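Local coordinates for protein pilin (Streptococcus pyogenes serotype M1, PDB 3GLD) that forms the backbone of the bacterial pilus, its subunits stacked and joined by intermolecular isopeptide bonds, and so supports adhesion to host cells, bacterial aggregation and biofilm formation, at residues L127-E130 and P135-T138; V59-P64 and Y98-T103; A104-K109 and Y115-Y120; K23-V28 and T37-K42. The protein carries 2 engineered substitutions. All blocks are in the same frame, centred on the assembly; numbering follows the deposited sequence.

Interaction 1: L127-E130 and P135-T138; sequences LWNE and PVAT
At Trp128 the ring carbon CG lies anti to the backbone N (chi1 -176°), which lays the six-membered half of the indole beside Pro135, where Trp128 CZ3 stands 3.9 Å from Pro135 CD. At Thr138 the hydroxyl sits beside its own backbone N (chi1 -58°), folding OG1 back along the strand to donate a 2.6 Å hydrogen bond to Val136 O. That carbonyl is gripped twice, because Leu127 N also donates to Val136 O at 3.0 Å, and the two donors come from opposite faces of the carbonyl plane. The return bond from Val136 N to Leu127 O is shorter, 2.7 Å, and almost straight, with 174° at the hydrogen. Leu127 and Val136 thus form a hydrogen-bonded pair near the end of the beta hairpin of strands 119-129 and 134-144, where the two short segments are turned far from a straight antiparallel course. The next pair, Trp128 with Pro135, is non-hydrogen-bonded, a place that suits a proline, whose nitrogen has no proton to give; its CA instead makes a CA-H...O contact with Leu127 O at 3.4 Å. On the other face of the strands, Leu127 CD2 rests 4.0 Å from Thr138 CG2, the two side chains crossing at about a right angle, and the methyl lets threonine offer a greasy surface as well as a hydroxyl. Asn129 turns its CB to Val136 CG2, 3.7 Å away, while its OD1 takes a hydrogen bond from Gln132 N within the connecting turn.

Interaction 2: V59-P64 and Y98-T103; sequences VALNTP and YYYKVT
The loop that carries the chain from strand 55-57 to strand 65-70 is fastened to strand 96-104 where Tyr100 meets Val59 and Leu61. Tyr100 OH donates a hydrogen bond to Val59 O at 2.6 Å. The carbonyl oxygen lies at the edge of the tyrosine ring and close to its plane, so that Tyr100 CE2 is itself only 3.2 Å from Val59 O; seen from the carbonyl, the hydroxyl comes in at a bent C=O...O angle of 124°. Tyrosine suits this place because its long rigid ring can stay with the buried hydrophobic side chains while its hydroxyl satisfies a peptide oxygen in a loop that lacks regular strand pairing. With CG beside the backbone N (chi1 -63°), the ring leans from the strand toward the loop. Leu61 approaches the same ring with one branch: its CD1 is 3.6 Å from Tyr100 CE2, set obliquely to it. Val59 adds a lighter contact, its CG2 lying 4.2 Å from Tyr98 CD2, and its CB is 4.0 Å from Tyr100 OH, so this compact branched side chain touches both tyrosines. Around them Phe87 meets Tyr100 edge-to-face and Phe56 stacks on Tyr98, whose hydroxyl binds Lys94 O. Leu61 also rests on Ile43 of the neighbouring strand 37-45. A connecting loop laid along the aromatic interior in this way covers the flank of the sheet, consistent with the beta-sandwich, Cna B-type domains of Gram-positive pilins.

Interaction 3: A104-K109 and Y115-Y120; sequences AEKIDK and YDTTSY. Engineered in segment 104-109: Ala104 (natural residue Glu).
Tyr115 and Lys106 form the tightly packed part of this contact: Lys106 CB lies over one face of the ring, 4.1 Å from its centroid and 22° off the normal, a CH-pi contact. Lys106 CG lies between its backbone N and carbonyl carbon (chi1 54°), and further bends at chi2 and chi3 carry the chain along Tyr115, bringing Lys106 CE to within 3.9 Å of Tyr115 CB. A lysine suits such a border position, since its methylenes cover the aromatic ring while its amino end stays among exposed residues. At the far end of the ring, Tyr115 OH is 3.6 Å from Lys109 CA and is hydrogen-bonded to Val110 N, which fixes the tip of the tyrosine under the loop.

The other half is loose and mediated by water. The engineered Ala104 brings only a methyl group, 4.0 Å from Asp116 O, and a water bridges the two segments beside it: it accepts from Ala104 N at 2.8 Å and can donate to Thr118 O at 2.7 Å and to Asp116 O, although more acceptors are in reach than it has protons. Asp116 shapes this side through an Asx turn, its OD1 accepting from Thr118 N at 2.8 Å, while Asp116 N binds Asn155 OD1. In the natural protein a glutamate at position 104 promotes the Lys23-Asn155 cross-link, so this is one wall of an autocatalytic isopeptide site.

Interaction 4: K23-V28 and T37-K42; sequences KNLDLV and TDFTFK
Strand segments 23-27 and 37-42 run at 131° to each other with their axes 10.0 Å apart, too far for backbone pairing, so Lys23 and the two phenylalanines facing it span the gap. Lys23 sends CG anti to the backbone N (chi1 177°), and bends further along bring its amino group back over one face of Phe39. Lys23 NZ is 4.0 Å from the centroid of that ring and 21° off its normal, a cation-pi contact, and it donates to Asn24 O at 3.0 Å from above the carbonyl plane. One hydrogen bond and an aromatic face thus hold the polar end of a buried lysine. Its aliphatic part meets Phe41 differently: Lys23 CG lies in the plane of the ring at its edge, 3.9 Å from Phe41 CZ. Flat, apolar rings suit such a place, since they line the methylenes closely without offering competing polar atoms. Leu25 CD1 adds a looser contact, 4.4 Å from Phe39 CZ. Phe41 also touches Phe153 and Ala104, and Phe39 touches Asn155, so the rings flank Lys23 beside the asparagine to which it is joined in the natural protein: a buried intramolecular isopeptide site of a pilin domain.

Along the chain, interaction 4 comes first, then 2, 3 and 1, all within one isopeptide-containing domain. The neighbouring strands 37-45, 96-104, 119-129 and 134-144 of one sheet tie them together; only the segment 23-28 of interaction 4 lies in another sheet. Interactions 3 and 4 are closest, their centres 9 Å apart, and touch through Tyr115 with Phe39 and Ala104 with Phe41 around the isopeptide site. Interaction 2, 16 Å from interaction 3, continues along strand 96-104, and the hairpin of interaction 1 lies a further 18 Å on. The centres of interactions 4 and 1, the isopeptide site and the hairpin, are about 33 Å apart, an elongated shape consistent with head-to-tail stacking in the pilus.

Interaction 1: L127-E130 and P135-T138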
loop_
_atom_site.group_PDB
_atom_site.type_symbol
_atom_site.label_atom_id
_atom_site.label_comp_id
_atom_site.label_asym_id
_atom_site.label_seq_id
_atom_site.Cartn_x
_atom_site.Cartn_y
_atom_site.Cartn_z
ATOM N N LEU A 127 1.383 -27.028 -28.631
ATOM C CA LEU A 127 0.949 -28.275 -29.282
ATOM C C LEU A 127 0.832 -28.056 -30.768
ATOM O O LEU A 127 0.686 -26.906 -31.201
ATOM C CB LEU A 127 -0.405 -28.733 -28.735
ATOM C CG LEU A 127 -0.516 -29.469 -27.399
ATOM C CD1 LEU A 127 0.397 -28.907 -26.310
ATOM C CD2 LEU A 127 -1.970 -29.416 -26.958
ATOM N N TRP A 128 0.929 -29.141 -31.553
ATOM C CA TRP A 128 0.629 -29.062 -32.981
ATOM C C TRP A 128 -0.862 -28.840 -33.105
ATOM O O TRP A 128 -1.648 -29.555 -32.479
ATOM C CB TRP A 128 1.014 -30.355 -33.728
ATOM C CG TRP A 128 0.796 -30.232 -35.201
ATOM C CD1 TRP A 128 -0.269 -30.704 -35.917
ATOM C CD2 TRP A 128 1.644 -29.555 -36.132
ATOM N NE1 TRP A 128 -0.119 -30.387 -37.253
ATOM C CE2 TRP A 128 1.041 -29.668 -37.408
ATOM C CE3 TRP A 128 2.860 -28.864 -36.015
ATOM C CZ2 TRP A 128 1.623 -29.135 -38.564
ATOM C CZ3 TRP A 128 3.441 -28.326 -37.169
ATOM C CH2 TRP A 128 2.808 -28.460 -38.428
ATOM N N ASN A 129 -1.254 -27.830 -33.866
ATOM C CA ASN A 129 -2.686 -27.528 -33.989
ATOM C C ASN A 129 -3.167 -28.129 -35.286
ATOM O O ASN A 129 -2.684 -27.758 -36.360
ATOM C CB ASN A 129 -2.996 -26.021 -33.924
ATOM C CG ASN A 129 -4.504 -25.730 -33.904
ATOM O OD1 ASN A 129 -5.156 -25.680 -34.953
ATOM N ND2 ASN A 129 -5.065 -25.558 -32.698
ATOM N N GLU A 130 -4.109 -29.064 -35.170
ATOM C CA GLU A 130 -4.552 -29.845 -36.314
ATOM C C GLU A 130 -5.111 -28.968 -37.431
ATOM O O GLU A 130 -4.694 -29.104 -38.582
ATOM C CB GLU A 130 -5.539 -30.943 -35.900
ATOM C CG GLU A 130 -5.434 -32.206 -36.783
ATOM C CD GLU A 130 -3.989 -32.671 -36.988
ATOM O OE1 GLU A 130 -3.407 -33.280 -36.049
ATOM O OE2 GLU A 130 -3.439 -32.424 -38.092
ATOM N N PRO A 135 2.650 -25.264 -34.804
ATOM C CA PRO A 135 2.735 -25.338 -33.341
ATOM C C PRO A 135 2.119 -24.082 -32.735
ATOM O O PRO A 135 2.521 -22.969 -33.077
ATOM C CB PRO A 135 4.244 -25.395 -33.056
ATOM C CG PRO A 135 4.938 -25.274 -34.412
ATOM C CD PRO A 135 3.927 -24.848 -35.413
ATOM N N VAL A 136 1.137 -24.276 -31.865
ATOM C CA VAL A 136 0.361 -23.173 -31.299
ATOM C C VAL A 136 0.449 -23.233 -29.776
ATOM O O VAL A 136 0.243 -24.293 -29.184
ATOM C CB VAL A 136 -1.119 -23.253 -31.756
ATOM C CG1 VAL A 136 -2.011 -22.387 -30.886
ATOM C CG2 VAL A 136 -1.254 -22.854 -33.227
ATOM N N ALA A 137 0.775 -22.096 -29.160
ATOM C CA ALA A 137 0.723 -21.927 -27.700
ATOM C C ALA A 137 -0.716 -22.150 -27.253
ATOM O O ALA A 137 -1.578 -21.299 -27.470
ATOM C CB ALA A 137 1.205 -20.527 -27.307
ATOM N N THR A 138 -0.960 -23.297 -26.624
ATOM C CA THR A 138 -2.317 -23.829 -26.436
ATOM C C THR A 138 -2.872 -23.710 -25.018
ATOM O O THR A 138 -4.050 -23.421 -24.834
ATOM C CB THR A 138 -2.365 -25.296 -26.925
ATOM O OG1 THR A 138 -1.964 -25.308 -28.295
ATOM C CG2 THR A 138 -3.762 -25.893 -26.801
#

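Interaction 2: V59-P64 and Y98-T103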
loop_
_atom_site.group_PDB
_atom_site.type_symbol
_atom_site.label_atom_id
_atom_site.label_comp_id
_atom_site.label_asym_id
_atom_site.label_seq_id
_atom_site.Cartn_x
_atom_site.Cartn_y
_atom_site.Cartn_z
ATOM N N VAL A 59 10.976 -18.757 -25.068
ATOM C CA VAL A 59 11.405 -17.786 -26.084
ATOM C C VAL A 59 11.032 -16.395 -25.528
ATOM O O VAL A 59 9.881 -16.168 -25.166
ATOM C CB VAL A 59 10.708 -18.019 -27.452
ATOM C CG1 VAL A 59 11.173 -16.986 -28.486
ATOM C CG2 VAL A 59 10.960 -19.451 -27.982
ATOM N N ALA A 60 12.005 -15.486 -25.475
ATOM C CA ALA A 60 11.827 -14.171 -24.851
ATOM C C ALA A 60 10.686 -13.378 -25.502
ATOM O O ALA A 60 10.526 -13.424 -26.707
ATOM C CB ALA A 60 13.133 -13.380 -24.901
ATOM N N LEU A 61 9.888 -12.668 -24.702
ATOM C CA LEU A 61 8.751 -11.925 -25.251
ATOM C C LEU A 61 9.207 -10.573 -25.756
ATOM O O LEU A 61 10.206 -10.042 -25.276
ATOM C CB LEU A 61 7.635 -11.762 -24.204
ATOM C CG LEU A 61 6.656 -12.918 -23.964
ATOM C CD1 LEU A 61 7.357 -14.102 -23.370
ATOM C CD2 LEU A 61 5.533 -12.497 -23.003
ATOM N N ASN A 62 8.488 -10.019 -26.731
ATOM C CA ASN A 62 8.716 -8.641 -27.153
ATOM C C ASN A 62 8.546 -7.613 -26.041
ATOM O O ASN A 62 9.241 -6.604 -26.019
ATOM C CB ASN A 62 7.784 -8.274 -28.296
ATOM C CG ASN A 62 8.248 -8.835 -29.607
ATOM O OD1 ASN A 62 9.425 -9.196 -29.767
ATOM N ND2 ASN A 62 7.333 -8.929 -30.559
ATOM N N THR A 63 7.616 -7.893 -25.132
ATOM C CA THR A 63 7.314 -7.037 -24.002
ATOM C C THR A 63 7.296 -7.902 -22.732
ATOM O O THR A 63 6.244 -8.414 -22.335
ATOM C CB THR A 63 5.965 -6.308 -24.219
ATOM O OG1 THR A 63 5.947 -5.729 -25.533
ATOM C CG2 THR A 63 5.768 -5.204 -23.181
ATOM N N PRO A 64 8.469 -8.084 -22.103
ATOM C CA PRO A 64 8.635 -8.935 -20.926
ATOM C C PRO A 64 8.029 -8.375 -19.628
ATOM O O PRO A 64 7.941 -9.089 -18.621
ATOM C CB PRO A 64 10.156 -9.018 -20.763
ATOM C CG PRO A 64 10.746 -8.368 -21.955
ATOM C CD PRO A 64 9.730 -7.443 -22.496
ATOM N N TYR A 98 7.647 -24.917 -22.953
ATOM C CA TYR A 98 8.567 -23.793 -22.887
ATOM C C TYR A 98 8.480 -23.124 -21.503
ATOM O O TYR A 98 7.385 -22.696 -21.074
ATOM C CB TYR A 98 8.260 -22.806 -24.008
ATOM C CG TYR A 98 8.547 -23.374 -25.397
ATOM C CD1 TYR A 98 7.700 -24.309 -25.985
ATOM C CD2 TYR A 98 9.684 -22.987 -26.105
ATOM C CE1 TYR A 98 7.974 -24.826 -27.258
ATOM C CE2 TYR A 98 9.969 -23.518 -27.379
ATOM C CZ TYR A 98 9.105 -24.423 -27.934
ATOM O OH TYR A 98 9.377 -24.934 -29.174
ATOM N N TYR A 99 9.638 -23.052 -20.839
ATOM C CA TYR A 99 9.741 -22.623 -19.437
ATOM C C TYR A 99 10.114 -21.156 -19.251
ATOM O O TYR A 99 11.047 -20.644 -19.869
ATOM C CB TYR A 99 10.737 -23.496 -18.672
ATOM C CG TYR A 99 10.198 -24.866 -18.377
ATOM C CD1 TYR A 99 10.010 -25.782 -19.407
ATOM C CD2 TYR A 99 9.866 -25.254 -17.073
ATOM C CE1 TYR A 99 9.521 -27.038 -19.163
ATOM C CE2 TYR A 99 9.367 -26.522 -16.817
ATOM C CZ TYR A 99 9.201 -27.410 -17.883
ATOM O OH TYR A 99 8.707 -28.672 -17.706
ATOM N N TYR A 100 9.355 -20.488 -18.390
ATOM C CA TYR A 100 9.622 -19.104 -18.041
ATOM C C TYR A 100 9.566 -18.942 -16.524
ATOM O O TYR A 100 9.035 -19.797 -15.815
ATOM C CB TYR A 100 8.568 -18.178 -18.638
ATOM C CG TYR A 100 8.492 -18.131 -20.136
ATOM C CD1 TYR A 100 7.772 -19.105 -20.849
ATOM C CD2 TYR A 100 9.131 -17.124 -20.848
ATOM C CE1 TYR A 100 7.698 -19.073 -22.243
ATOM C CE2 TYR A 100 9.056 -17.073 -22.228
ATOM C CZ TYR A 100 8.337 -18.054 -22.920
ATOM O OH TYR A 100 8.246 -18.005 -24.292
ATOM N N LYS A 101 10.059 -17.805 -16.042
ATOM C CA LYS A 101 9.891 -17.424 -14.641
ATOM C C LYS A 101 9.221 -16.062 -14.606
ATOM O O LYS A 101 9.592 -15.175 -15.377
ATOM C CB LYS A 101 11.239 -17.355 -13.926
ATOM C CG LYS A 101 11.970 -18.670 -13.849
ATOM C CD LYS A 101 12.761 -18.786 -12.542
ATOM C CE LYS A 101 13.476 -20.138 -12.475
ATOM N NZ LYS A 101 14.744 -20.084 -11.696
ATOM N N VAL A 102 8.229 -15.922 -13.729
ATOM C CA VAL A 102 7.491 -14.678 -13.561
ATOM C C VAL A 102 7.739 -14.137 -12.150
ATOM O O VAL A 102 7.534 -14.861 -11.170
ATOM C CB VAL A 102 5.989 -14.893 -13.755
ATOM C CG1 VAL A 102 5.201 -13.604 -13.423
ATOM C CG2 VAL A 102 5.703 -15.342 -15.189
ATOM N N THR A 103 8.182 -12.881 -12.070
ATOM C CA THR A 103 8.491 -12.220 -10.792
ATOM C C THR A 103 7.863 -10.815 -10.729
ATOM O O THR A 103 7.480 -10.245 -11.759
ATOM C CB THR A 103 10.011 -12.108 -10.537
ATOM O OG1 THR A 103 10.648 -11.484 -11.660
ATOM C CG2 THR A 103 10.641 -13.495 -10.284
#

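Interaction 3: A104-K109 and Y115-Y120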
loop_
_atom_site.group_PDB
_atom_site.type_symbol
_atom_site.label_atom_id
_atom_site.label_comp_id
_atom_site.label_asym_id
_atom_site.label_seq_id
_atom_site.Cartn_x
_atom_site.Cartn_y
_atom_site.Cartn_z
ATOM N N ALA A 104 7.732 -10.291 -9.514
ATOM C CA ALA A 104 7.268 -8.918 -9.312
ATOM C C ALA A 104 8.491 -8.053 -9.134
ATOM O O ALA A 104 9.341 -8.353 -8.287
ATOM C CB ALA A 104 6.369 -8.832 -8.088
ATOM N N GLU A 105 8.603 -7.012 -9.955
ATOM C CA GLU A 105 9.678 -6.029 -9.820
ATOM C C GLU A 105 9.574 -5.229 -8.518
ATOM O O GLU A 105 8.466 -4.946 -8.044
ATOM C CB GLU A 105 9.666 -5.055 -10.993
ATOM C CG GLU A 105 10.161 -5.643 -12.291
ATOM C CD GLU A 105 11.675 -5.748 -12.362
ATOM O OE1 GLU A 105 12.369 -4.718 -12.162
ATOM O OE2 GLU A 105 12.169 -6.867 -12.641
ATOM N N LYS A 106 10.724 -4.867 -7.946
ATOM C CA LYS A 106 10.756 -4.006 -6.743
ATOM C C LYS A 106 11.888 -2.965 -6.783
ATOM O O LYS A 106 12.846 -3.045 -6.017
ATOM C CB LYS A 106 10.793 -4.845 -5.446
ATOM C CG LYS A 106 11.915 -5.885 -5.358
ATOM C CD LYS A 106 12.416 -6.065 -3.915
ATOM C CE LYS A 106 11.640 -7.144 -3.163
ATOM N NZ LYS A 106 12.031 -7.221 -1.712
ATOM N N ILE A 107 11.750 -1.979 -7.665
ATOM C CA ILE A 107 12.815 -1.011 -7.946
ATOM C C ILE A 107 12.511 0.393 -7.409
ATOM O O ILE A 107 13.328 0.968 -6.683
ATOM C CB ILE A 107 13.192 -0.976 -9.475
ATOM C CG1 ILE A 107 14.168 0.174 -9.783
ATOM C CG2 ILE A 107 11.928 -0.936 -10.371
ATOM C CD1 ILE A 107 14.975 -0.012 -11.063
ATOM N N ASP A 108 11.351 0.943 -7.773
ATOM C CA ASP A 108 10.909 2.230 -7.228
ATOM C C ASP A 108 9.952 1.921 -6.070
ATOM O O ASP A 108 8.726 1.955 -6.240
ATOM C CB ASP A 108 10.237 3.095 -8.309
ATOM C CG ASP A 108 11.075 3.210 -9.593
ATOM O OD1 ASP A 108 12.294 3.524 -9.516
ATOM O OD2 ASP A 108 10.499 2.994 -10.690
ATOM N N LYS A 109 10.530 1.581 -4.917
ATOM C CA LYS A 109 9.781 1.082 -3.763
ATOM C C LYS A 109 8.850 2.154 -3.197
ATOM O O LYS A 109 9.283 3.261 -2.891
ATOM C CB LYS A 109 10.736 0.578 -2.677
ATOM C CG LYS A 109 11.539 -0.668 -3.073
ATOM C CD LYS A 109 12.699 -0.948 -2.108
ATOM C CE LYS A 109 12.289 -1.905 -0.990
ATOM N NZ LYS A 109 13.250 -1.846 0.166
ATOM N N TYR A 115 6.984 -5.963 -0.483
ATOM C CA TYR A 115 6.821 -6.585 -1.784
ATOM C C TYR A 115 6.768 -8.106 -1.745
ATOM O O TYR A 115 7.529 -8.752 -1.010
ATOM C CB TYR A 115 7.919 -6.090 -2.730
ATOM C CG TYR A 115 7.643 -4.684 -3.212
ATOM C CD1 TYR A 115 6.966 -4.458 -4.414
ATOM C CD2 TYR A 115 8.021 -3.578 -2.446
ATOM C CE1 TYR A 115 6.702 -3.165 -4.849
ATOM C CE2 TYR A 115 7.756 -2.285 -2.867
ATOM C CZ TYR A 115 7.092 -2.082 -4.062
ATOM O OH TYR A 115 6.839 -0.799 -4.466
ATOM N N ASP A 116 5.853 -8.671 -2.530
ATOM C CA ASP A 116 5.782 -10.120 -2.717
ATOM C C ASP A 116 7.049 -10.630 -3.397
ATOM O O ASP A 116 7.420 -10.173 -4.485
ATOM C CB ASP A 116 4.544 -10.505 -3.527
ATOM C CG ASP A 116 4.216 -11.989 -3.424
ATOM O OD1 ASP A 116 5.138 -12.783 -3.143
ATOM O OD2 ASP A 116 3.036 -12.356 -3.609
ATOM N N THR A 117 7.717 -11.575 -2.746
ATOM C CA THR A 117 8.961 -12.133 -3.267
ATOM C C THR A 117 8.732 -13.390 -4.112
ATOM O O THR A 117 9.685 -13.952 -4.667
ATOM C CB THR A 117 9.998 -12.429 -2.143
ATOM O OG1 THR A 117 9.403 -13.276 -1.144
ATOM C CG2 THR A 117 10.476 -11.120 -1.490
ATOM N N THR A 118 7.470 -13.812 -4.219
ATOM C CA THR A 118 7.115 -15.038 -4.954
ATOM C C THR A 118 7.696 -15.080 -6.373
ATOM O O THR A 118 7.736 -14.078 -7.091
ATOM C CB THR A 118 5.581 -15.274 -4.969
ATOM O OG1 THR A 118 5.079 -15.235 -3.624
ATOM C CG2 THR A 118 5.225 -16.625 -5.582
ATOM N N SER A 119 8.176 -16.257 -6.755
ATOM C CA SER A 119 8.641 -16.495 -8.105
ATOM C C SER A 119 7.806 -17.630 -8.646
ATOM O O SER A 119 7.647 -18.663 -7.985
ATOM C CB SER A 119 10.124 -16.866 -8.107
ATOM O OG SER A 119 10.657 -16.869 -9.428
ATOM N N TYR A 120 7.247 -17.431 -9.837
ATOM C CA TYR A 120 6.477 -18.471 -10.483
ATOM C C TYR A 120 7.244 -19.107 -11.637
ATOM O O TYR A 120 7.925 -18.428 -12.409
ATOM C CB TYR A 120 5.162 -17.914 -11.005
ATOM C CG TYR A 120 4.146 -17.565 -9.943
ATOM C CD1 TYR A 120 4.056 -16.268 -9.428
ATOM C CD2 TYR A 120 3.236 -18.520 -9.496
ATOM C CE1 TYR A 120 3.088 -15.945 -8.467
ATOM C CE2 TYR A 120 2.286 -18.217 -8.541
ATOM C CZ TYR A 120 2.213 -16.937 -8.028
ATOM O OH TYR A 120 1.250 -16.674 -7.093
HETATM O O HOH W 1 8.458 -11.475 -7.083
#

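Interaction 4: K23-V28 and T37-K42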
loop_
_atom_site.group_PDB
_atom_site.type_symbol
_atom_site.label_atom_id
_atom_site.label_comp_id
_atom_site.label_asym_id
_atom_site.label_seq_id
_atom_site.Cartn_x
_atom_site.Cartn_y
_atom_site.Cartn_z
ATOM N N LYS A 23 -3.047 -9.009 -9.201
ATOM C CA LYS A 23 -2.359 -8.297 -8.125
ATOM C C LYS A 23 -3.368 -7.894 -7.062
ATOM O O LYS A 23 -4.417 -7.326 -7.372
ATOM C CB LYS A 23 -1.605 -7.079 -8.688
ATOM C CG LYS A 23 -0.890 -6.195 -7.654
ATOM C CD LYS A 23 0.059 -6.994 -6.757
ATOM C CE LYS A 23 0.936 -6.100 -5.936
ATOM N NZ LYS A 23 0.162 -5.193 -5.027
ATOM N N ASN A 24 -3.056 -8.225 -5.816
ATOM C CA ASN A 24 -3.848 -7.814 -4.678
ATOM C C ASN A 24 -2.988 -6.951 -3.749
ATOM O O ASN A 24 -1.771 -7.118 -3.678
ATOM C CB ASN A 24 -4.383 -9.035 -3.920
ATOM C CG ASN A 24 -5.556 -9.721 -4.632
ATOM O OD1 ASN A 24 -5.506 -10.919 -4.921
ATOM N ND2 ASN A 24 -6.620 -8.971 -4.888
ATOM N N LEU A 25 -3.616 -6.007 -3.058
ATOM C CA LEU A 25 -2.902 -5.218 -2.063
ATOM C C LEU A 25 -3.563 -5.437 -0.709
ATOM O O LEU A 25 -4.682 -4.989 -0.468
ATOM C CB LEU A 25 -2.878 -3.744 -2.460
ATOM C CG LEU A 25 -2.059 -2.734 -1.658
ATOM C CD1 LEU A 25 -0.563 -2.959 -1.827
ATOM C CD2 LEU A 25 -2.435 -1.321 -2.112
ATOM N N ASP A 26 -2.864 -6.147 0.158
ATOM C CA ASP A 26 -3.330 -6.395 1.510
ATOM C C ASP A 26 -3.075 -5.136 2.345
ATOM O O ASP A 26 -2.001 -4.559 2.254
ATOM C CB ASP A 26 -2.564 -7.578 2.111
ATOM C CG ASP A 26 -3.484 -8.620 2.704
ATOM O OD1 ASP A 26 -4.374 -9.123 1.981
ATOM O OD2 ASP A 26 -3.320 -8.940 3.901
ATOM N N LEU A 27 -4.061 -4.721 3.139
ATOM C CA LEU A 27 -3.937 -3.530 3.985
ATOM C C LEU A 27 -3.811 -3.879 5.470
ATOM O O LEU A 27 -4.688 -4.540 6.041
ATOM C CB LEU A 27 -5.132 -2.590 3.761
ATOM C CG LEU A 27 -5.650 -2.381 2.324
ATOM C CD1 LEU A 27 -6.964 -1.607 2.333
ATOM C CD2 LEU A 27 -4.614 -1.653 1.463
ATOM N N VAL A 28 -2.726 -3.433 6.098
ATOM C CA VAL A 28 -2.581 -3.583 7.559
ATOM C C VAL A 28 -3.726 -2.877 8.303
ATOM O O VAL A 28 -4.310 -3.428 9.253
ATOM C CB VAL A 28 -1.206 -3.087 8.047
ATOM C CG1 VAL A 28 -1.092 -3.190 9.586
ATOM C CG2 VAL A 28 -0.103 -3.912 7.389
ATOM N N THR A 37 0.478 4.635 -7.562
ATOM C CA THR A 37 1.705 3.947 -7.958
ATOM C C THR A 37 1.390 2.825 -8.961
ATOM O O THR A 37 0.263 2.340 -9.025
ATOM C CB THR A 37 2.413 3.310 -6.731
ATOM O OG1 THR A 37 3.659 2.716 -7.128
ATOM C CG2 THR A 37 1.539 2.225 -6.094
ATOM N N ASP A 38 2.404 2.415 -9.718
ATOM C CA ASP A 38 2.361 1.158 -10.488
ATOM C C ASP A 38 2.977 0.027 -9.694
ATOM O O ASP A 38 3.761 0.269 -8.774
ATOM C CB ASP A 38 3.165 1.312 -11.775
ATOM C CG ASP A 38 2.535 2.288 -12.747
ATOM O OD1 ASP A 38 1.341 2.618 -12.568
ATOM O OD2 ASP A 38 3.247 2.732 -13.689
ATOM N N PHE A 39 2.624 -1.211 -10.050
ATOM C CA PHE A 39 3.422 -2.383 -9.723
ATOM C C PHE A 39 3.705 -3.128 -11.030
ATOM O O PHE A 39 2.803 -3.278 -11.865
ATOM C CB PHE A 39 2.707 -3.299 -8.723
ATOM C CG PHE A 39 2.512 -2.678 -7.375
ATOM C CD1 PHE A 39 3.582 -2.537 -6.500
ATOM C CD2 PHE A 39 1.265 -2.178 -7.000
ATOM C CE1 PHE A 39 3.406 -1.925 -5.264
ATOM C CE2 PHE A 39 1.074 -1.572 -5.762
ATOM C CZ PHE A 39 2.142 -1.456 -4.891
ATOM N N THR A 40 4.951 -3.576 -11.191
ATOM C CA THR A 40 5.441 -4.122 -12.438
ATOM C C THR A 40 5.803 -5.601 -12.258
ATOM O O THR A 40 6.284 -6.025 -11.193
ATOM C CB THR A 40 6.653 -3.318 -12.977
ATOM O OG1 THR A 40 6.218 -2.006 -13.334
ATOM C CG2 THR A 40 7.238 -3.961 -14.254
ATOM N N PHE A 41 5.557 -6.374 -13.312
ATOM C CA PHE A 41 5.820 -7.811 -13.295
ATOM C C PHE A 41 6.609 -8.152 -14.523
ATOM O O PHE A 41 6.384 -7.584 -15.589
ATOM C CB PHE A 41 4.510 -8.610 -13.218
ATOM C CG PHE A 41 3.548 -8.072 -12.185
ATOM C CD1 PHE A 41 3.684 -8.410 -10.847
ATOM C CD2 PHE A 41 2.528 -7.196 -12.556
ATOM C CE1 PHE A 41 2.818 -7.888 -9.896
ATOM C CE2 PHE A 41 1.657 -6.675 -11.611
ATOM C CZ PHE A 41 1.807 -7.026 -10.277
ATOM N N LYS A 42 7.552 -9.071 -14.349
ATOM C CA LYS A 42 8.488 -9.451 -15.378
ATOM C C LYS A 42 8.339 -10.944 -15.668
ATOM O O LYS A 42 8.139 -11.757 -14.749
ATOM C CB LYS A 42 9.913 -9.174 -14.879
ATOM C CG LYS A 42 11.042 -9.422 -15.886
ATOM C CD LYS A 42 12.447 -9.135 -15.282
ATOM C CE LYS A 42 12.851 -10.154 -14.219
ATOM N NZ LYS A 42 14.312 -10.024 -13.885
#